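Local coordinates for protein pyruvate carboxylase n-terminal domain (Aquifex aeolicus, PDB 1ULZ) that serves as the biotin carboxylase subunit of a pyruvate carboxylase, a member of the ATP-grasp group built around an ATP-binding domain, at residues 135-140 and 144-149; 169-174 and 199-204; 244-249 and 281-286. The protein carries 1 engineered substitution. All blocks are in the same frame, centred on the assembly; numbering follows the deposited sequence.

Contact 1 of 3, residues 135-140 and 144-149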
ATOM      1  N   GLY A 135      47.915  11.720   1.186  1.00 37.69           N
ATOM      2  CA  GLY A 135      48.899  10.906   0.500  1.00 36.04           C
ATOM      3  C   GLY A 135      49.759  10.214   1.547  1.00 35.33           C
ATOM      4  O   GLY A 135      49.378  10.124   2.715  1.00 34.85           O
ATOM      5  N   VAL A 136      50.931   9.738   1.145  1.00 34.54           N
ATOM      6  CA  VAL A 136      51.824   9.045   2.066  1.00 33.51           C
ATOM      7  C   VAL A 136      52.258   9.926   3.234  1.00 33.39           C
ATOM      8  O   VAL A 136      52.411  11.140   3.084  1.00 34.58           O
ATOM      9  CB  VAL A 136      53.071   8.538   1.326  1.00 33.49           C
ATOM     10  CG1 VAL A 136      54.058   7.932   2.307  1.00 33.56           C
ATOM     11  CG2 VAL A 136      52.656   7.506   0.277  1.00 33.43           C
ATOM     12  N   LEU A 137      52.435   9.310   4.401  1.00 31.98           N
ATOM     13  CA  LEU A 137      52.872  10.023   5.594  1.00 31.21           C
ATOM     14  C   LEU A 137      54.346  10.378   5.440  1.00 32.60           C
ATOM     15  O   LEU A 137      55.158   9.551   5.008  1.00 31.45           O
ATOM     16  CB  LEU A 137      52.686   9.152   6.844  1.00 29.82           C
ATOM     17  CG  LEU A 137      51.253   8.981   7.356  1.00 29.09           C
ATOM     18  CD1 LEU A 137      51.177   7.849   8.371  1.00 27.07           C
ATOM     19  CD2 LEU A 137      50.794  10.290   7.965  1.00 27.22           C
ATOM     20  N   LYS A 138      54.689  11.610   5.795  1.00 33.78           N
ATOM     21  CA  LYS A 138      56.065  12.066   5.692  1.00 35.50           C
ATOM     22  C   LYS A 138      56.921  11.529   6.825  1.00 34.87           C
ATOM     23  O   LYS A 138      58.091  11.219   6.622  1.00 36.37           O
ATOM     24  CB  LYS A 138      56.127  13.597   5.701  1.00 38.51           C
ATOM     25  CG  LYS A 138      55.667  14.260   4.408  1.00 40.15           C
ATOM     26  CD  LYS A 138      56.009  15.739   4.440  1.00 43.30           C
ATOM     27  CE  LYS A 138      57.484  15.935   4.810  1.00 45.70           C
ATOM     28  NZ  LYS A 138      57.918  17.367   4.781  1.00 46.28           N
ATOM     29  N   SER A 139      56.334  11.418   8.013  1.00 33.39           N
ATOM     30  CA  SER A 139      57.066  10.933   9.177  1.00 31.51           C
ATOM     31  C   SER A 139      56.133  10.547  10.318  1.00 31.29           C
ATOM     32  O   SER A 139      54.906  10.696  10.228  1.00 30.17           O
ATOM     33  CB  SER A 139      58.008  12.014   9.684  1.00 31.62           C
ATOM     34  OG  SER A 139      57.256  13.076  10.252  1.00 32.54           O
ATOM     35  N   LEU A 140      56.731  10.068  11.404  1.00 29.40           N
ATOM     36  CA  LEU A 140      55.969   9.660  12.574  1.00 30.57           C
ATOM     37  C   LEU A 140      55.424  10.915  13.246  1.00 29.81           C
ATOM     38  O   LEU A 140      54.304  10.925  13.765  1.00 28.89           O
ATOM     39  CB  LEU A 140      56.873   8.902  13.545  1.00 31.55           C
ATOM     40  CG  LEU A 140      56.247   7.967  14.580  1.00 33.68           C
ATOM     41  CD1 LEU A 140      57.352   7.394  15.442  1.00 32.61           C
ATOM     42  CD2 LEU A 140      55.250   8.701  15.445  1.00 35.43           C
ATOM     43  N   LYS A 144      51.566  11.655  14.118  1.00 26.70           N
ATOM     44  CA  LYS A 144      51.094  11.963  15.463  1.00 28.22           C
ATOM     45  C   LYS A 144      50.304  13.265  15.485  1.00 27.71           C
ATOM     46  O   LYS A 144      49.313  13.385  16.209  1.00 27.72           O
ATOM     47  CB  LYS A 144      52.274  12.055  16.443  1.00 28.37           C
ATOM     48  CG  LYS A 144      52.936  10.709  16.722  1.00 31.58           C
ATOM     49  CD  LYS A 144      53.915  10.756  17.898  1.00 32.92           C
ATOM     50  CE  LYS A 144      55.129  11.599  17.573  1.00 33.73           C
ATOM     51  NZ  LYS A 144      56.178  11.480  18.620  1.00 36.15           N
ATOM     52  N   ALA A 145      50.743  14.233  14.686  1.00 27.02           N
ATOM     53  CA  ALA A 145      50.075  15.533  14.623  1.00 27.78           C
ATOM     54  C   ALA A 145      48.762  15.419  13.867  1.00 25.68           C
ATOM     55  O   ALA A 145      47.768  16.051  14.225  1.00 26.58           O
ATOM     56  CB  ALA A 145      50.986  16.566  13.948  1.00 28.16           C
ATOM     57  N   LEU A 146      48.764  14.607  12.817  1.00 25.94           N
ATOM     58  CA  LEU A 146      47.568  14.403  12.011  1.00 26.18           C
ATOM     59  C   LEU A 146      46.481  13.685  12.819  1.00 26.13           C
ATOM     60  O   LEU A 146      45.301  14.039  12.745  1.00 25.42           O
ATOM     61  CB  LEU A 146      47.917  13.594  10.763  1.00 26.25           C
ATOM     62  CG  LEU A 146      46.774  13.290   9.791  1.00 30.44           C
ATOM     63  CD1 LEU A 146      46.185  14.589   9.250  1.00 29.61           C
ATOM     64  CD2 LEU A 146      47.304  12.423   8.650  1.00 31.42           C
ATOM     65  N   ALA A 147      46.886  12.683  13.596  1.00 23.95           N
ATOM     66  CA  ALA A 147      45.947  11.920  14.414  1.00 24.86           C
ATOM     67  C   ALA A 147      45.236  12.793  15.453  1.00 25.09           C
ATOM     68  O   ALA A 147      44.041  12.626  15.701  1.00 24.84           O
ATOM     69  CB  ALA A 147      46.679  10.762  15.104  1.00 23.61           C
ATOM     70  N   ARG A 148      45.970  13.722  16.060  1.00 26.11           N
ATOM     71  CA  ARG A 148      45.393  14.620  17.065  1.00 28.58           C
ATOM     72  C   ARG A 148      44.268  15.478  16.505  1.00 29.30           C
ATOM     73  O   ARG A 148      43.252  15.675  17.162  1.00 30.04           O
ATOM     74  CB  ARG A 148      46.461  15.550  17.653  1.00 28.53           C
ATOM     75  CG  ARG A 148      47.480  14.853  18.517  1.00 29.08           C
ATOM     76  CD  ARG A 148      48.556  15.808  19.012  1.00 28.76           C
ATOM     77  NE  ARG A 148      49.726  15.053  19.452  1.00 29.41           N
ATOM     78  CZ  ARG A 148      50.933  15.170  18.912  1.00 28.77           C
ATOM     79  NH1 ARG A 148      51.135  16.019  17.913  1.00 26.91           N
ATOM     80  NH2 ARG A 148      51.935  14.424  19.365  1.00 30.01           N
ATOM     81  N   GLU A 149      44.434  16.006  15.298  1.00 30.82           N
ATOM     82  CA  GLU A 149      43.369  16.835  14.757  1.00 33.42           C
ATOM     83  C   GLU A 149      42.186  16.072  14.182  1.00 32.45           C
ATOM     84  O   GLU A 149      41.079  16.598  14.165  1.00 32.80           O
ATOM     85  CB  GLU A 149      43.905  17.816  13.716  1.00 36.37           C
ATOM     86  CG  GLU A 149      44.805  17.231  12.686  1.00 40.99           C
ATOM     87  CD  GLU A 149      45.044  18.216  11.564  1.00 45.78           C
ATOM     88  OE1 GLU A 149      46.015  18.042  10.796  1.00 47.41           O
ATOM     89  OE2 GLU A 149      44.242  19.170  11.450  1.00 48.48           O
TER
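K144 lays its carbonyl O over one face of the R148 guanidinium, 3.4 Å above the plane and displaced toward the rim, while R148 NH2 forms a salt bridge with E173. Across the contact, K144 N donates to L140 O at 2.9 Å with an N-H...O angle of 155°, an i to i+4 bond in the first turn of helix 140-150. The aliphatic part of K144 crosses L140. L140 has CG on the far side of CB from its own N (chi1 -159°), which brings the CD2 methyl against the lysine chain; L140 CD2 is 3.3 Å from K144 CG and 3.6 Å from K144 CE, so the packing here is tight. K144 bends at chi3, and its ammonium NZ pairs with E141 inside the same helix. A second, looser meeting lies farther along, where the CD2 methyls of L137 and L146 touch at 4.1 Å. L137 is buried and belongs to the loop leading into the helix, whereas L146 reaches it from the helix. S139, just before the helix, is its N-cap: its OG accepts the N-H of E142, and E142 OE2 in turn accepts the N-H of K138, fastening the loop to the first turn. Helix 173-189 packs beside L140 and K144, which rest on V177. Toward the three-stranded antiparallel sheet, L137 and L146 both lean on L198 of edge strand 196-200, and L137 adds a backbone bond to L196, so the helix start is set between a neighbouring helix and the sheet.

Contact 2 of 3, residues 169-174 and 199-204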
ATOM      1  N   ILE A 169      44.704  -0.779  13.597  1.00 24.63           N
ATOM      2  CA  ILE A 169      43.926   0.162  14.390  1.00 24.90           C
ATOM      3  C   ILE A 169      44.791   0.747  15.507  1.00 23.98           C
ATOM      4  O   ILE A 169      45.456   0.015  16.235  1.00 23.59           O
ATOM      5  CB  ILE A 169      42.703  -0.529  15.021  1.00 24.38           C
ATOM      6  CG1 ILE A 169      41.815  -1.117  13.927  1.00 27.07           C
ATOM      7  CG2 ILE A 169      41.909   0.461  15.841  1.00 24.54           C
ATOM      8  CD1 ILE A 169      40.624  -1.891  14.474  1.00 27.77           C
ATOM      9  N   CYS A 170      44.789   2.070  15.618  1.00 23.85           N
ATOM     10  CA  CYS A 170      45.553   2.775  16.647  1.00 24.19           C
ATOM     11  C   CYS A 170      44.531   3.546  17.494  1.00 23.52           C
ATOM     12  O   CYS A 170      43.892   4.477  17.003  1.00 22.60           O
ATOM     13  CB  CYS A 170      46.538   3.756  15.999  1.00 23.54           C
ATOM     14  SG  CYS A 170      47.506   3.088  14.611  1.00 27.63           S
ATOM     15  N   ARG A 171      44.385   3.165  18.760  1.00 23.07           N
ATOM     16  CA  ARG A 171      43.409   3.806  19.640  1.00 24.20           C
ATOM     17  C   ARG A 171      43.926   4.965  20.494  1.00 23.81           C
ATOM     18  O   ARG A 171      43.151   5.643  21.166  1.00 23.32           O
ATOM     19  CB  ARG A 171      42.753   2.743  20.526  1.00 26.04           C
ATOM     20  CG  ARG A 171      41.948   1.721  19.717  1.00 29.06           C
ATOM     21  CD  ARG A 171      41.157   0.754  20.593  1.00 29.82           C
ATOM     22  NE  ARG A 171      40.427  -0.224  19.783  1.00 31.77           N
ATOM     23  CZ  ARG A 171      39.309   0.039  19.109  1.00 32.92           C
ATOM     24  NH1 ARG A 171      38.769   1.255  19.142  1.00 31.59           N
ATOM     25  NH2 ARG A 171      38.730  -0.915  18.390  1.00 31.87           N
ATOM     26  N   ASN A 172      45.236   5.179  20.466  1.00 23.98           N
ATOM     27  CA  ASN A 172      45.877   6.264  21.205  1.00 25.59           C
ATOM     28  C   ASN A 172      47.264   6.447  20.593  1.00 25.47           C
ATOM     29  O   ASN A 172      47.695   5.617  19.794  1.00 23.41           O
ATOM     30  CB  ASN A 172      45.974   5.927  22.700  1.00 25.16           C
ATOM     31  CG  ASN A 172      46.641   4.594  22.956  1.00 25.95           C
ATOM     32  OD1 ASN A 172      47.796   4.384  22.590  1.00 27.35           O
ATOM     33  ND2 ASN A 172      45.909   3.679  23.584  1.00 27.48           N
ATOM     34  N   GLU A 173      47.962   7.521  20.957  1.00 26.23           N
ATOM     35  CA  GLU A 173      49.280   7.783  20.384  1.00 26.59           C
ATOM     36  C   GLU A 173      50.312   6.678  20.586  1.00 26.37           C
ATOM     37  O   GLU A 173      51.160   6.451  19.724  1.00 27.26           O
ATOM     38  CB  GLU A 173      49.855   9.097  20.913  1.00 28.35           C
ATOM     39  CG  GLU A 173      51.043   9.588  20.090  1.00 31.43           C
ATOM     40  CD  GLU A 173      51.624  10.890  20.607  1.00 33.98           C
ATOM     41  OE1 GLU A 173      52.414  10.855  21.580  1.00 36.96           O
ATOM     42  OE2 GLU A 173      51.281  11.950  20.047  1.00 33.38           O
ATOM     43  N   GLU A 174      50.260   5.990  21.718  1.00 27.27           N
ATOM     44  CA  GLU A 174      51.225   4.922  21.947  1.00 29.01           C
ATOM     45  C   GLU A 174      51.060   3.821  20.901  1.00 28.19           C
ATOM     46  O   GLU A 174      52.045   3.338  20.334  1.00 27.88           O
ATOM     47  CB  GLU A 174      51.063   4.325  23.342  1.00 30.30           C
ATOM     48  CG  GLU A 174      52.101   3.257  23.622  1.00 36.98           C
ATOM     49  CD  GLU A 174      53.524   3.791  23.462  1.00 40.63           C
ATOM     50  OE1 GLU A 174      53.864   4.776  24.158  1.00 44.06           O
ATOM     51  OE2 GLU A 174      54.298   3.232  22.645  1.00 41.52           O
ATOM     52  N   GLU A 199      44.154   7.149   8.285  1.00 25.02           N
ATOM     53  CA  GLU A 199      42.761   7.511   8.042  1.00 26.49           C
ATOM     54  C   GLU A 199      41.995   7.455   9.354  1.00 25.33           C
ATOM     55  O   GLU A 199      42.325   6.673  10.232  1.00 24.61           O
ATOM     56  CB  GLU A 199      42.136   6.520   7.045  1.00 29.13           C
ATOM     57  CG  GLU A 199      40.638   6.684   6.814  1.00 35.33           C
ATOM     58  CD  GLU A 199      39.978   5.397   6.306  1.00 39.13           C
ATOM     59  OE1 GLU A 199      40.480   4.818   5.312  1.00 38.68           O
ATOM     60  OE2 GLU A 199      38.962   4.967   6.907  1.00 40.22           O
ATOM     61  N   LYS A 200      40.970   8.286   9.496  1.00 25.72           N
ATOM     62  CA  LYS A 200      40.173   8.265  10.711  1.00 26.66           C
ATOM     63  C   LYS A 200      39.395   6.949  10.706  1.00 26.90           C
ATOM     64  O   LYS A 200      38.894   6.534   9.661  1.00 26.36           O
ATOM     65  CB  LYS A 200      39.198   9.439  10.720  1.00 28.81           C
ATOM     66  CG  LYS A 200      38.537   9.694  12.061  1.00 28.85           C
ATOM     67  CD  LYS A 200      37.483  10.791  11.924  1.00 31.24           C
ATOM     68  CE  LYS A 200      37.097  11.364  13.272  1.00 32.27           C
ATOM     69  NZ  LYS A 200      36.547  10.335  14.186  1.00 36.59           N
ATOM     70  N   PHE A 201      39.315   6.290  11.861  1.00 25.73           N
ATOM     71  CA  PHE A 201      38.594   5.023  11.989  1.00 25.90           C
ATOM     72  C   PHE A 201      37.158   5.298  12.421  1.00 26.65           C
ATOM     73  O   PHE A 201      36.926   5.782  13.531  1.00 25.26           O
ATOM     74  CB  PHE A 201      39.262   4.127  13.047  1.00 26.09           C
ATOM     75  CG  PHE A 201      38.601   2.770  13.218  1.00 27.13           C
ATOM     76  CD1 PHE A 201      38.772   2.045  14.389  1.00 25.49           C
ATOM     77  CD2 PHE A 201      37.848   2.208  12.199  1.00 26.52           C
ATOM     78  CE1 PHE A 201      38.211   0.788  14.541  1.00 27.00           C
ATOM     79  CE2 PHE A 201      37.281   0.945  12.341  1.00 28.12           C
ATOM     80  CZ  PHE A 201      37.464   0.232  13.517  1.00 26.77           C
ATOM     81  N   ILE A 202      36.202   4.996  11.545  1.00 27.48           N
ATOM     82  CA  ILE A 202      34.782   5.188  11.862  1.00 29.46           C
ATOM     83  C   ILE A 202      34.289   3.818  12.299  1.00 30.32           C
ATOM     84  O   ILE A 202      33.889   2.996  11.474  1.00 30.74           O
ATOM     85  CB  ILE A 202      33.974   5.646  10.628  1.00 30.02           C
ATOM     86  CG1 ILE A 202      34.668   6.838   9.968  1.00 31.37           C
ATOM     87  CG2 ILE A 202      32.569   6.054  11.055  1.00 30.06           C
ATOM     88  CD1 ILE A 202      34.862   8.020  10.904  1.00 31.07           C
ATOM     89  N   GLU A 203      34.326   3.583  13.604  1.00 31.25           N
ATOM     90  CA  GLU A 203      33.954   2.296  14.187  1.00 32.93           C
ATOM     91  C   GLU A 203      32.459   2.051  14.407  1.00 33.11           C
ATOM     92  O   GLU A 203      31.728   2.948  14.839  1.00 31.98           O
ATOM     93  CB  GLU A 203      34.720   2.131  15.504  1.00 32.41           C
ATOM     94  CG  GLU A 203      34.502   0.824  16.214  1.00 35.44           C
ATOM     95  CD  GLU A 203      35.584   0.552  17.240  1.00 34.56           C
ATOM     96  OE1 GLU A 203      36.041   1.519  17.896  1.00 34.16           O
ATOM     97  OE2 GLU A 203      35.968  -0.632  17.388  1.00 36.00           O
ATOM     98  N   ASN A 204      32.020   0.818  14.143  1.00 33.81           N
ATOM     99  CA  ASN A 204      30.606   0.462  14.292  1.00 34.49           C
ATOM    100  C   ASN A 204      29.816   1.492  13.493  1.00 32.85           C
ATOM    101  O   ASN A 204      28.934   2.164  14.028  1.00 33.52           O
ATOM    102  CB  ASN A 204      30.177   0.544  15.761  1.00 36.83           C
ATOM    103  CG  ASN A 204      30.942  -0.423  16.659  1.00 40.04           C
ATOM    104  OD1 ASN A 204      30.924  -0.284  17.884  1.00 40.08           O
ATOM    105  ND2 ASN A 204      31.606  -1.410  16.056  1.00 39.47           N
TER
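R171 and E203 meet in a bidentate, end-on salt bridge across one end of a small three-stranded antiparallel sheet, in the region of the chain that carries the ATP-grasp family sequence. R171 NH1 lies 3.0 Å from E203 OE1 and R171 NH2 lies 3.0 Å from E203 OE2, with N-H...O angles of 167° and 161°. Each carboxylate oxygen is met on its syn side and lies close to the guanidinium plane. The two flat groups stand only 13° apart, so the paired bonds hold them nearly parallel and fix their rotation, with the nitrogens somewhat out of the carboxylate plane. The arginine chain runs extended from CG to NE, and the glutamate is likewise extended beyond CG; the two side chains come together at about a right angle. Under the ion pair lies an apolar layer. I169 puts its CG2 methyl over the centre of one guanidinium face, 4.1 Å above the plane. The same isoleucine touches the F201 ring with two methyls, CD1 obliquely at 3.6 Å from F201 CE1 and CG2 at 3.8 Å from F201 CD1. At the ring's edge, near its plane, R171 NH2 comes within 4.2 Å of F201 CE1. The next shell sets these groups in place. The central strand 154-158 runs between the two edge strands, and its L155 touches both I169 and F201, while backbone bonds join C170 to V154 and F201 to P153. R171 N donates to E175 OE1, and N172 OD1 accepts the N-H of E175 as N-cap of helix 173-189, steadying the turn that presents the arginine. E203 also contributes its stem: its CB stands 3.8 Å above one face of the F201 ring, offset toward the rim.

Contact 3 of 3, residues 244-249 and 281-286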
ATOM      1  N   LEU A 244      16.934   7.149  12.132  1.00 27.83           N
ATOM      2  CA  LEU A 244      16.585   7.558  13.490  1.00 28.69           C
ATOM      3  C   LEU A 244      17.678   8.415  14.140  1.00 28.90           C
ATOM      4  O   LEU A 244      17.469   8.983  15.211  1.00 30.10           O
ATOM      5  CB  LEU A 244      16.329   6.325  14.359  1.00 28.39           C
ATOM      6  CG  LEU A 244      15.207   5.397  13.895  1.00 28.55           C
ATOM      7  CD1 LEU A 244      15.324   4.054  14.597  1.00 27.73           C
ATOM      8  CD2 LEU A 244      13.866   6.047  14.164  1.00 28.79           C
ATOM      9  N   ILE A 245      18.837   8.516  13.499  1.00 28.54           N
ATOM     10  CA  ILE A 245      19.931   9.303  14.068  1.00 29.39           C
ATOM     11  C   ILE A 245      19.971  10.775  13.665  1.00 29.11           C
ATOM     12  O   ILE A 245      20.539  11.596  14.382  1.00 29.27           O
ATOM     13  CB  ILE A 245      21.293   8.693  13.730  1.00 29.92           C
ATOM     14  CG1 ILE A 245      21.421   8.503  12.222  1.00 30.14           C
ATOM     15  CG2 ILE A 245      21.458   7.374  14.437  1.00 32.80           C
ATOM     16  CD1 ILE A 245      22.743   7.902  11.827  1.00 32.46           C
ATOM     17  N   LEU A 246      19.393  11.120  12.519  1.00 28.84           N
ATOM     18  CA  LEU A 246      19.408  12.519  12.093  1.00 28.42           C
ATOM     19  C   LEU A 246      18.172  13.262  12.553  1.00 28.52           C
ATOM     20  O   LEU A 246      17.054  12.738  12.487  1.00 28.03           O
ATOM     21  CB  LEU A 246      19.513  12.636  10.568  1.00 26.87           C
ATOM     22  CG  LEU A 246      20.779  12.073   9.925  1.00 28.18           C
ATOM     23  CD1 LEU A 246      20.707  12.250   8.420  1.00 27.31           C
ATOM     24  CD2 LEU A 246      22.005  12.770  10.498  1.00 27.77           C
ATOM     25  N   THR A 247      18.382  14.481  13.038  1.00 28.42           N
ATOM     26  CA  THR A 247      17.284  15.330  13.477  1.00 28.06           C
ATOM     27  C   THR A 247      16.860  16.091  12.222  1.00 28.32           C
ATOM     28  O   THR A 247      17.577  16.083  11.222  1.00 26.66           O
ATOM     29  CB  THR A 247      17.749  16.342  14.533  1.00 28.50           C
ATOM     30  OG1 THR A 247      18.798  17.149  13.982  1.00 28.35           O
ATOM     31  CG2 THR A 247      18.263  15.622  15.772  1.00 29.23           C
ATOM     32  N   PRO A 248      15.693  16.752  12.253  1.00 27.84           N
ATOM     33  CA  PRO A 248      15.254  17.495  11.066  1.00 29.23           C
ATOM     34  C   PRO A 248      16.270  18.537  10.586  1.00 30.24           C
ATOM     35  O   PRO A 248      16.447  18.727   9.380  1.00 28.98           O
ATOM     36  CB  PRO A 248      13.939  18.124  11.519  1.00 28.42           C
ATOM     37  CG  PRO A 248      13.402  17.097  12.488  1.00 27.74           C
ATOM     38  CD  PRO A 248      14.642  16.728  13.284  1.00 27.48           C
ATOM     39  N   GLU A 249      16.942  19.208  11.522  1.00 30.72           N
ATOM     40  CA  GLU A 249      17.928  20.215  11.143  1.00 32.09           C
ATOM     41  C   GLU A 249      19.158  19.597  10.490  1.00 31.44           C
ATOM     42  O   GLU A 249      19.696  20.147   9.525  1.00 31.52           O
ATOM     43  CB  GLU A 249      18.347  21.067  12.352  1.00 35.26           C
ATOM     44  CG  GLU A 249      18.019  20.475  13.724  1.00 42.06           C
ATOM     45  CD  GLU A 249      16.524  20.405  13.994  1.00 44.60           C
ATOM     46  OE1 GLU A 249      15.827  21.423  13.755  1.00 48.12           O
ATOM     47  OE2 GLU A 249      16.045  19.343  14.451  1.00 45.08           O
ATOM     48  N   GLY A 281      26.432  10.680  14.728  1.00 38.97           N
ATOM     49  CA  GLY A 281      25.543  11.119  13.671  1.00 36.13           C
ATOM     50  C   GLY A 281      26.236  11.943  12.600  1.00 35.56           C
ATOM     51  O   GLY A 281      25.575  12.602  11.797  1.00 34.83           O
ATOM     52  N   ASN A 282      27.565  11.920  12.588  1.00 33.47           N
ATOM     53  CA  ASN A 282      28.319  12.658  11.579  1.00 32.64           C
ATOM     54  C   ASN A 282      28.454  11.774  10.343  1.00 30.55           C
ATOM     55  O   ASN A 282      28.731  10.581  10.456  1.00 30.29           O
ATOM     56  CB  ASN A 282      29.707  13.027  12.111  1.00 34.76           C
ATOM     57  CG  ASN A 282      29.651  14.086  13.188  1.00 37.52           C
ATOM     58  OD1 ASN A 282      29.274  15.232  12.929  1.00 39.51           O
ATOM     59  ND2 ASN A 282      30.012  13.711  14.411  1.00 37.71           N
ATOM     60  N   LEU A 283      28.263  12.358   9.164  1.00 28.51           N
ATOM     61  CA  LEU A 283      28.346  11.599   7.921  1.00 26.77           C
ATOM     62  C   LEU A 283      29.617  11.857   7.123  1.00 25.19           C
ATOM     63  O   LEU A 283      30.176  12.950   7.157  1.00 24.67           O
ATOM     64  CB  LEU A 283      27.139  11.905   7.028  1.00 25.10           C
ATOM     65  CG  LEU A 283      25.748  11.793   7.654  1.00 27.67           C
ATOM     66  CD1 LEU A 283      24.687  11.951   6.574  1.00 23.70           C
ATOM     67  CD2 LEU A 283      25.600  10.451   8.342  1.00 26.74           C
ATOM     68  N   TYR A 284      30.055  10.832   6.399  1.00 24.77           N
ATOM     69  CA  TYR A 284      31.240  10.912   5.556  1.00 25.38           C
ATOM     70  C   TYR A 284      30.908  10.210   4.234  1.00 24.99           C
ATOM     71  O   TYR A 284      30.554   9.031   4.219  1.00 24.04           O
ATOM     72  CB  TYR A 284      32.431  10.226   6.227  1.00 24.47           C
ATOM     73  CG  TYR A 284      32.668  10.639   7.664  1.00 26.55           C
ATOM     74  CD1 TYR A 284      31.995  10.012   8.709  1.00 27.25           C
ATOM     75  CD2 TYR A 284      33.586  11.635   7.981  1.00 26.87           C
ATOM     76  CE1 TYR A 284      32.232  10.355  10.025  1.00 27.17           C
ATOM     77  CE2 TYR A 284      33.829  11.989   9.300  1.00 25.77           C
ATOM     78  CZ  TYR A 284      33.153  11.344  10.317  1.00 27.74           C
ATOM     79  OH  TYR A 284      33.404  11.674  11.633  1.00 29.29           O
ATOM     80  N   PHE A 285      31.018  10.943   3.132  1.00 26.55           N
ATOM     81  CA  PHE A 285      30.712  10.405   1.809  1.00 27.20           C
ATOM     82  C   PHE A 285      31.627   9.265   1.390  1.00 27.34           C
ATOM     83  O   PHE A 285      32.841   9.325   1.576  1.00 27.84           O
ATOM     84  CB  PHE A 285      30.759  11.530   0.772  1.00 27.50           C
ATOM     85  CG  PHE A 285      30.563  11.068  -0.644  1.00 27.10           C
ATOM     86  CD1 PHE A 285      31.635  10.609  -1.394  1.00 27.46           C
ATOM     87  CD2 PHE A 285      29.310  11.107  -1.230  1.00 27.98           C
ATOM     88  CE1 PHE A 285      31.461  10.200  -2.707  1.00 28.38           C
ATOM     89  CE2 PHE A 285      29.126  10.700  -2.545  1.00 27.55           C
ATOM     90  CZ  PHE A 285      30.201  10.247  -3.285  1.00 27.55           C
ATOM     91  N   ILE A 286      31.023   8.225   0.819  1.00 27.00           N
ATOM     92  CA  ILE A 286      31.744   7.043   0.360  1.00 26.53           C
ATOM     93  C   ILE A 286      31.685   6.911  -1.160  1.00 28.01           C
ATOM     94  O   ILE A 286      32.718   6.757  -1.817  1.00 27.23           O
ATOM     95  CB  ILE A 286      31.151   5.756   0.970  1.00 27.41           C
ATOM     96  CG1 ILE A 286      31.324   5.762   2.491  1.00 28.01           C
ATOM     97  CG2 ILE A 286      31.826   4.539   0.358  1.00 27.45           C
ATOM     98  CD1 ILE A 286      32.770   5.772   2.939  1.00 28.37           C
TER
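L246 reaches G281 in the hairpin turn and L283 at the start of the strand after it, with a side chain that is straight beyond its first torsion. Its CG lies beside its own backbone N (chi1 -63°), and chi2 near 179° sends CD1 out to the far end while CD2 is turned back. The two methyls therefore take different partners: CD2 rests 3.8 Å from the carbonyl O of G281, and CD1 approaches L283 CD1 at 4.4 Å. L283 has the same kind of rotamer, again with CD1 as its extended methyl, so the leucines meet end to end, CD1 against CD1, through a light apolar contact. G281, at positive phi (98°), forms part of the turn of the beta-hairpin made by strands 269-277 and 283-289, the latter an edge strand of the eight-stranded antiparallel sheet. On the other side of the contact, T247 is the N-cap of helix 248-264, its OG1 making a weak bond to K250 N. The helix grips the hairpin through polar ends as well: K250 NZ donates to G281 O, the same oxygen that L246 CD2 touches, and Y254 OH accepts the N-H of L283. D278, just after strand 269-277, takes the N282 N-H on OD1 and hydrogen-bonds Y284 OH through OD2. Y210 of strand 206-214 touches both leucines, and I245 lies against K206 and I208 of that same strand.

In the fold
The contacts follow one another along the chain, all inside the ATP-grasp region. Contacts 1 and 2 share one small unit: helices 140-150 and 173-189 with the sheet of strands 154-158, 168-170 and 196-200. Their centres lie about 13 Å apart, and K144 of contact 1 packs on E173 of contact 2. Contact 3 lies at the edge of the larger eight-stranded sheet, its centre about 21 Å from that of contact 2 and about 27 Å from that of contact 1, which it does not touch. Segment 199-204 links them: I202 CD1 packs 3.6 Å from Y284 CE1, and K200 also touches Y284. The small unit, probably the lid-like subdomain of the ATP-grasp fold, thus meets the main body near contact 3.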